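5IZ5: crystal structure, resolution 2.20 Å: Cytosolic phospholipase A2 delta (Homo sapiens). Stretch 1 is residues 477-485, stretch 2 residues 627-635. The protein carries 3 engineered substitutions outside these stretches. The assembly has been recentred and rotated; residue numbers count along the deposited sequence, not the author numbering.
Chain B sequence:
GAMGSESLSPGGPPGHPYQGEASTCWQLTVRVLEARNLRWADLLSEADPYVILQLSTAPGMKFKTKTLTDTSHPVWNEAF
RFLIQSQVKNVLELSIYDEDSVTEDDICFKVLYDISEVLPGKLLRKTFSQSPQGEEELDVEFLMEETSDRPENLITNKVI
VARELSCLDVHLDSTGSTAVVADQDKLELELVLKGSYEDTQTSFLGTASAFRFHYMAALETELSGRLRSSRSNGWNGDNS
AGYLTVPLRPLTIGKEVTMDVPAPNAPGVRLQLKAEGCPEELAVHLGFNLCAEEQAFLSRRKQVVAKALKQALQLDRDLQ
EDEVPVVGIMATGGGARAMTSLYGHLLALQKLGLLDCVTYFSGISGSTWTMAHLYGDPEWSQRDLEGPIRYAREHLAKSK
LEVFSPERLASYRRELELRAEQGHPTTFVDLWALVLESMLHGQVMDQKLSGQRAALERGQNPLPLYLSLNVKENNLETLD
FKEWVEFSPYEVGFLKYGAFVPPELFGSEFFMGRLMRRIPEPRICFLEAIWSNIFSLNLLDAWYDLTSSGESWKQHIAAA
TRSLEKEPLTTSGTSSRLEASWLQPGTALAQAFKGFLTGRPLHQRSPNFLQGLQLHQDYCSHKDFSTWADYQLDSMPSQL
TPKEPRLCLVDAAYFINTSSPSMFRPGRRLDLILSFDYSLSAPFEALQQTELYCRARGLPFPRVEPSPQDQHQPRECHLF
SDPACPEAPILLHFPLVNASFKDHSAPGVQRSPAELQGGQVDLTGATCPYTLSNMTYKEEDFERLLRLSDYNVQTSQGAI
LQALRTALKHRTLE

Stretch 1 477-485: ETLDFKEWV
Stretch 2 (627-635) TWADYQLDS

No hydrogen bond joins these two stretches, and the carboxylate at their centre meets acceptors: Asp630 OD1 lies 3.2 Å from Lys482 O, and Asp630 OD2 3.5 Å from Asp480 O. Both members of each pair are acceptors, so neither is a hydrogen bond. The closest side-chain packing is largely apolar and aromatic.

In stretch 1 a type I turn from Thr478 to Phe481, closed by a weak bond from Phe481 N to Thr478 O (3.4 Å), leads into a strand that continues beyond Val485. In stretch 2 a helix ends at Trp628, Ala629 (phi/psi -70/123) breaks away, and Asp630 (chi1 -90°, m) occupies the N-cap position of a short helix, 631-634, without a side-chain cap; Asp634 N bonds Asp630 O at 3.0 Å. Phe481 and Asp630 have the nearest CA atoms, 6.7 Å apart. Contacts run in opposite order, Thr478 with Leu633 and Trp484 with Trp628.

Leu633 (chi1 -124°, between wells; chi2 153°, t), its CB directed toward stretch 1, supplies branched aliphatic bulk: CD1 lies 3.3 Å from Thr478 CG2, the methyl of a p rotamer, and 3.7 Å from Phe481 CD2. The t rotamer of Phe481 (chi2 -89°) carries its ring nearer stretch 2.

Trp484 and Trp628, both m (chi2 97° and 109°), have CA-to-CB bonds directed toward the other stretch. Their broad rings meet obliquely, planes at 65°, with Trp484 CD1 3.8 Å from Trp628 CZ3.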

# COMPACT_ATOMS: atom_id res chain seq x y z
N GLU B 477 0.42 18.48 -6.80
CA GLU B 477 1.81 18.13 -7.08
C GLU B 477 1.92 16.69 -6.57
O GLU B 477 1.13 16.30 -5.72
CB GLU B 477 2.78 19.02 -6.30
CG GLU B 477 2.62 20.52 -6.55
CD GLU B 477 2.98 21.38 -5.34
OE1 GLU B 477 2.37 21.20 -4.26
OE2 GLU B 477 3.87 22.25 -5.47
N THR B 478 2.89 15.92 -7.06
CA THR B 478 3.06 14.52 -6.63
C THR B 478 1.96 13.57 -7.17
O THR B 478 1.63 12.57 -6.52
CB THR B 478 3.13 14.40 -5.08
OG1 THR B 478 1.81 14.37 -4.52
CG2 THR B 478 3.94 15.55 -4.47
N LEU B 479 1.41 13.87 -8.35
CA LEU B 479 0.28 13.10 -8.90
C LEU B 479 0.71 11.66 -9.20
O LEU B 479 -0.01 10.69 -8.93
CB LEU B 479 -0.25 13.78 -10.18
CG LEU B 479 -1.54 13.31 -10.92
CD1 LEU B 479 -1.36 11.98 -11.65
CD2 LEU B 479 -2.74 13.27 -9.98
N ASP B 480 1.91 11.55 -9.76
CA ASP B 480 2.49 10.28 -10.19
C ASP B 480 3.51 9.69 -9.20
O ASP B 480 4.30 8.82 -9.59
CB ASP B 480 3.12 10.43 -11.59
CG ASP B 480 4.16 11.54 -11.66
OD1 ASP B 480 4.98 11.52 -12.61
OD2 ASP B 480 4.16 12.45 -10.79
N PHE B 481 3.51 10.17 -7.96
CA PHE B 481 4.14 9.47 -6.84
C PHE B 481 3.33 8.22 -6.53
O PHE B 481 2.13 8.32 -6.25
CB PHE B 481 4.17 10.35 -5.60
CG PHE B 481 4.73 9.68 -4.37
CD1 PHE B 481 3.90 8.98 -3.51
CD2 PHE B 481 6.08 9.78 -4.05
CE1 PHE B 481 4.40 8.37 -2.37
CE2 PHE B 481 6.59 9.18 -2.91
CZ PHE B 481 5.75 8.47 -2.07
N LYS B 482 3.97 7.06 -6.55
CA LYS B 482 3.23 5.80 -6.41
C LYS B 482 4.16 4.68 -5.97
O LYS B 482 5.22 4.49 -6.54
CB LYS B 482 2.55 5.44 -7.74
CG LYS B 482 3.49 5.40 -8.93
CD LYS B 482 2.70 5.13 -10.19
CE LYS B 482 3.52 4.42 -11.25
NZ LYS B 482 2.67 3.48 -12.04
N GLU B 483 3.72 3.96 -4.94
CA GLU B 483 4.48 2.89 -4.30
C GLU B 483 3.68 1.61 -4.29
O GLU B 483 2.51 1.60 -3.88
CB GLU B 483 4.82 3.29 -2.86
CG GLU B 483 5.56 4.62 -2.77
CD GLU B 483 5.72 5.12 -1.35
OE1 GLU B 483 6.84 5.53 -1.01
OE2 GLU B 483 4.72 5.13 -0.59
N TRP B 484 4.30 0.52 -4.72
CA TRP B 484 3.61 -0.77 -4.79
C TRP B 484 3.50 -1.36 -3.39
O TRP B 484 4.49 -1.46 -2.66
CB TRP B 484 4.33 -1.73 -5.73
CG TRP B 484 4.28 -1.28 -7.17
CD1 TRP B 484 5.23 -0.58 -7.84
CD2 TRP B 484 3.19 -1.46 -8.09
NE1 TRP B 484 4.81 -0.33 -9.13
CE2 TRP B 484 3.56 -0.86 -9.30
CE3 TRP B 484 1.95 -2.08 -8.00
CZ2 TRP B 484 2.73 -0.86 -10.43
CZ3 TRP B 484 1.11 -2.08 -9.12
CH2 TRP B 484 1.51 -1.48 -10.32
N VAL B 485 2.27 -1.72 -3.02
CA VAL B 485 1.99 -2.44 -1.79
C VAL B 485 1.44 -3.82 -2.15
O VAL B 485 0.37 -3.97 -2.73
CB VAL B 485 0.99 -1.69 -0.89
CG1 VAL B 485 0.70 -2.50 0.37
CG2 VAL B 485 1.54 -0.32 -0.51
N THR B 627 15.67 0.55 -7.16
CA THR B 627 14.85 -0.11 -8.17
C THR B 627 13.47 0.52 -8.23
O THR B 627 12.96 0.80 -9.31
CB THR B 627 14.66 -1.60 -7.86
OG1 THR B 627 15.94 -2.25 -7.86
CG2 THR B 627 13.77 -2.27 -8.89
N TRP B 628 12.87 0.74 -7.06
CA TRP B 628 11.50 1.23 -6.97
C TRP B 628 11.39 2.75 -6.82
O TRP B 628 10.29 3.29 -6.85
CB TRP B 628 10.77 0.52 -5.83
CG TRP B 628 10.73 -0.96 -6.08
CD1 TRP B 628 11.43 -1.92 -5.41
CD2 TRP B 628 9.99 -1.63 -7.10
NE1 TRP B 628 11.15 -3.16 -5.94
CE2 TRP B 628 10.27 -3.01 -6.98
CE3 TRP B 628 9.11 -1.21 -8.11
CZ2 TRP B 628 9.71 -3.97 -7.82
CZ3 TRP B 628 8.55 -2.16 -8.94
CH2 TRP B 628 8.85 -3.52 -8.79
N ALA B 629 12.52 3.45 -6.71
CA ALA B 629 12.45 4.91 -6.46
C ALA B 629 11.95 5.75 -7.64
O ALA B 629 12.50 5.70 -8.73
CB ALA B 629 13.80 5.45 -6.00
N ASP B 630 10.88 6.52 -7.38
CA ASP B 630 10.44 7.70 -8.17
C ASP B 630 11.43 8.83 -7.91
O ASP B 630 11.41 9.44 -6.84
CB ASP B 630 9.05 8.18 -7.70
CG ASP B 630 7.90 7.53 -8.46
OD1 ASP B 630 7.22 6.67 -7.85
OD2 ASP B 630 7.64 7.90 -9.64
N TYR B 631 12.27 9.18 -8.89
CA TYR B 631 13.52 9.87 -8.57
C TYR B 631 13.35 11.07 -7.61
O TYR B 631 13.84 11.05 -6.47
CB TYR B 631 14.26 10.34 -9.83
CG TYR B 631 15.34 11.37 -9.53
CD1 TYR B 631 15.51 12.50 -10.35
CD2 TYR B 631 16.17 11.24 -8.41
CE1 TYR B 631 16.49 13.44 -10.06
CE2 TYR B 631 17.14 12.19 -8.12
CZ TYR B 631 17.30 13.28 -8.94
OH TYR B 631 18.27 14.21 -8.65
N GLN B 632 12.64 12.08 -8.09
CA GLN B 632 12.68 13.42 -7.47
C GLN B 632 12.10 13.42 -6.07
O GLN B 632 12.73 13.89 -5.12
CB GLN B 632 11.91 14.44 -8.32
CG GLN B 632 12.22 14.40 -9.83
CD GLN B 632 13.31 15.36 -10.27
OE1 GLN B 632 14.19 14.99 -11.05
NE2 GLN B 632 13.25 16.60 -9.80
N LEU B 633 10.89 12.91 -5.95
CA LEU B 633 10.26 12.80 -4.63
C LEU B 633 11.01 11.87 -3.67
O LEU B 633 11.07 12.13 -2.46
CB LEU B 633 8.78 12.37 -4.77
CG LEU B 633 7.84 13.37 -4.10
CD1 LEU B 633 6.45 13.39 -4.72
CD2 LEU B 633 7.76 13.10 -2.61
N ASP B 634 11.62 10.82 -4.20
CA ASP B 634 12.33 9.85 -3.36
C ASP B 634 13.67 10.38 -2.85
O ASP B 634 14.13 9.96 -1.78
CB ASP B 634 12.49 8.53 -4.10
CG ASP B 634 11.15 7.86 -4.38
OD1 ASP B 634 10.13 8.24 -3.76
OD2 ASP B 634 11.09 6.96 -5.23
N SER B 635 14.28 11.32 -3.57
CA SER B 635 15.49 11.99 -3.06
C SER B 635 15.18 12.96 -1.89
O SER B 635 16.10 13.55 -1.31
CB SER B 635 16.25 12.73 -4.19
OG SER B 635 15.62 13.95 -4.54